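Local coordinates for 52 protein (Murid herpesvirus 4, PDB 2OA5) that is an abundant tegument protein that probably has a structural role in the virus particle, at residues Met65-Ala70 and Val96-Glu101. Sequence-based numbering, arbitrary orientation.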
loop_
_atom_site.group_PDB
_atom_site.type_symbol
_atom_site.label_atom_id
_atom_site.label_comp_id
_atom_site.label_asym_id
_atom_site.label_seq_id
_atom_site.Cartn_x
_atom_site.Cartn_y
_atom_site.Cartn_z
HETATM N N MSE B 65 -9.898 4.008 11.511
HETATM C CA MSE B 65 -10.017 5.431 11.240
HETATM C C MSE B 65 -10.206 6.255 12.523
HETATM O O MSE B 65 -9.620 7.336 12.669
HETATM C CB MSE B 65 -11.162 5.657 10.246
HETATM C CG MSE B 65 -10.705 6.291 8.939
HETATM SE SE MSE B 65 -10.016 8.052 9.253
HETATM C CE MSE B 65 -10.251 8.758 7.506
ATOM N N ARG B 66 -11.005 5.724 13.448
ATOM C CA ARG B 66 -11.271 6.366 14.735
ATOM C C ARG B 66 -9.954 6.512 15.496
ATOM O O ARG B 66 -9.579 7.600 15.930
ATOM C CB ARG B 66 -12.245 5.502 15.550
ATOM C CG ARG B 66 -12.219 5.728 17.067
ATOM C CD ARG B 66 -12.547 4.429 17.808
ATOM N NE ARG B 66 -13.809 3.848 17.353
ATOM C CZ ARG B 66 -14.256 2.646 17.704
ATOM N NH1 ARG B 66 -13.546 1.879 18.521
ATOM N NH2 ARG B 66 -15.417 2.206 17.235
ATOM N N LYS B 67 -9.258 5.388 15.632
ATOM C CA LYS B 67 -7.990 5.318 16.344
ATOM C C LYS B 67 -6.892 6.179 15.730
ATOM O O LYS B 67 -6.116 6.816 16.442
ATOM C CB LYS B 67 -7.521 3.855 16.413
ATOM C CG LYS B 67 -8.517 2.909 17.070
ATOM C CD LYS B 67 -7.889 1.546 17.351
ATOM C CE LYS B 67 -8.820 0.679 18.187
ATOM N NZ LYS B 67 -8.075 -0.070 19.240
ATOM N N ILE B 68 -6.816 6.186 14.403
ATOM C CA ILE B 68 -5.808 6.972 13.706
ATOM C C ILE B 68 -5.968 8.468 13.985
ATOM O O ILE B 68 -5.000 9.163 14.282
ATOM C CB ILE B 68 -5.881 6.710 12.184
ATOM C CG1 ILE B 68 -5.205 5.371 11.872
ATOM C CG2 ILE B 68 -5.229 7.849 11.416
ATOM C CD1 ILE B 68 -5.650 4.735 10.574
ATOM N N GLU B 69 -7.196 8.953 13.883
ATOM C CA GLU B 69 -7.478 10.356 14.129
ATOM C C GLU B 69 -7.022 10.755 15.528
ATOM O O GLU B 69 -6.427 11.817 15.732
ATOM C CB GLU B 69 -8.976 10.598 14.006
ATOM C CG GLU B 69 -9.365 12.055 13.923
ATOM C CD GLU B 69 -10.863 12.230 13.909
ATOM O OE1 GLU B 69 -11.553 11.394 13.284
ATOM O OE2 GLU B 69 -11.355 13.200 14.514
ATOM N N ALA B 70 -7.325 9.888 16.492
ATOM C CA ALA B 70 -6.971 10.116 17.885
ATOM C C ALA B 70 -5.473 10.348 18.058
ATOM O O ALA B 70 -5.052 11.279 18.743
ATOM C CB ALA B 70 -7.423 8.924 18.729
ATOM N N VAL B 96 -1.819 0.603 14.350
ATOM C CA VAL B 96 -3.194 0.452 14.794
ATOM C C VAL B 96 -3.657 -0.996 14.812
ATOM O O VAL B 96 -3.404 -1.765 13.883
ATOM C CB VAL B 96 -4.122 1.289 13.876
ATOM C CG1 VAL B 96 -5.553 0.809 13.968
ATOM C CG2 VAL B 96 -4.037 2.753 14.270
ATOM N N ASP B 97 -4.336 -1.365 15.898
ATOM C CA ASP B 97 -4.872 -2.702 16.061
ATOM C C ASP B 97 -6.381 -2.588 15.937
ATOM O O ASP B 97 -6.974 -1.619 16.412
ATOM C CB ASP B 97 -4.504 -3.266 17.432
ATOM C CG ASP B 97 -3.020 -3.520 17.585
ATOM O OD1 ASP B 97 -2.449 -4.260 16.752
ATOM O OD2 ASP B 97 -2.424 -2.985 18.541
ATOM N N VAL B 98 -7.009 -3.568 15.301
ATOM C CA VAL B 98 -8.448 -3.532 15.128
ATOM C C VAL B 98 -9.057 -4.923 15.117
ATOM O O VAL B 98 -8.472 -5.868 14.587
ATOM C CB VAL B 98 -8.827 -2.794 13.822
ATOM C CG1 VAL B 98 -8.461 -1.320 13.937
ATOM C CG2 VAL B 98 -8.103 -3.418 12.638
ATOM N N SER B 99 -10.234 -5.034 15.720
ATOM C CA SER B 99 -10.964 -6.285 15.805
ATOM C C SER B 99 -12.430 -5.958 15.606
ATOM O O SER B 99 -12.882 -4.882 15.996
ATOM C CB SER B 99 -10.769 -6.915 17.187
ATOM O OG SER B 99 -9.396 -7.083 17.488
HETATM N N MSE B 100 -13.164 -6.884 14.991
HETATM C CA MSE B 100 -14.592 -6.706 14.741
HETATM C C MSE B 100 -15.324 -6.369 16.049
HETATM O O MSE B 100 -16.365 -5.707 16.026
HETATM C CB MSE B 100 -15.200 -7.990 14.150
HETATM C CG MSE B 100 -14.689 -8.433 12.777
HETATM SE SE MSE B 100 -15.476 -7.445 11.341
HETATM C CE MSE B 100 -16.767 -8.685 10.671
ATOM N N GLU B 101 -14.781 -6.828 17.176
ATOM C CA GLU B 101 -15.390 -6.584 18.489
ATOM C C GLU B 101 -15.541 -5.108 18.794
ATOM O O GLU B 101 -16.533 -4.681 19.372
ATOM C CB GLU B 101 -14.556 -7.213 19.605
ATOM C CG GLU B 101 -14.947 -8.612 19.992
ATOM C CD GLU B 101 -14.165 -9.097 21.195
ATOM O OE1 GLU B 101 -14.323 -8.522 22.292
ATOM O OE2 GLU B 101 -13.387 -10.054 21.039
#
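Lys-67 and Ile-68 of the long helix 46-76 meet Val-96 of the C-terminal strand 93-99, which follows the short helix 82-90 and packs along the long helix in an α/β contact, the strand itself belonging to an intersubunit sheet. The two segments run nearly antiparallel, at 155°, with 8.7 Å between their axes at closest approach. Two branches of Val-96 divide the apolar contact. CG2 reaches CG1 of Ile-68 at 3.7 Å, the two side chains crossing at about a right angle, while CG1 lies 4.2 Å from CD of Lys-67, whose side chain crosses that of Val-96 obliquely. CG1 of Val-98 is farther from the same CD. The first torsion of Lys-67 sets CG anti to the carbonyl carbon (chi1 -57°), and the chain bends at chi4. Its CD, CE and NZ all lie 3.4 Å from the backbone O of Asp-97. The angle CE-NZ-O is only about 80°, which puts this oxygen against the flank of the chain rather than ahead of the ammonium, and the hydrogen bond from NZ is accordingly weak. The stronger partner of NZ is Glu-102, through a salt bridge.

Glu-102 also accepts a hydrogen bond from the backbone N of Ser-99 and, through its own carbonyl, one from Arg-66, so the turn after the strand is tied back to the helix. Val-96 and Val-98 extend the packing to Ala-64 one turn earlier. Residues 96-99 also pair antiparallel with a strand of the second subunit, continuing the sheet across the subunit interface. Ile-68 packs on Ala-64 of that subunit, and OG of Ser-99 is hydrogen-bonded to OG1 of its Thr-93.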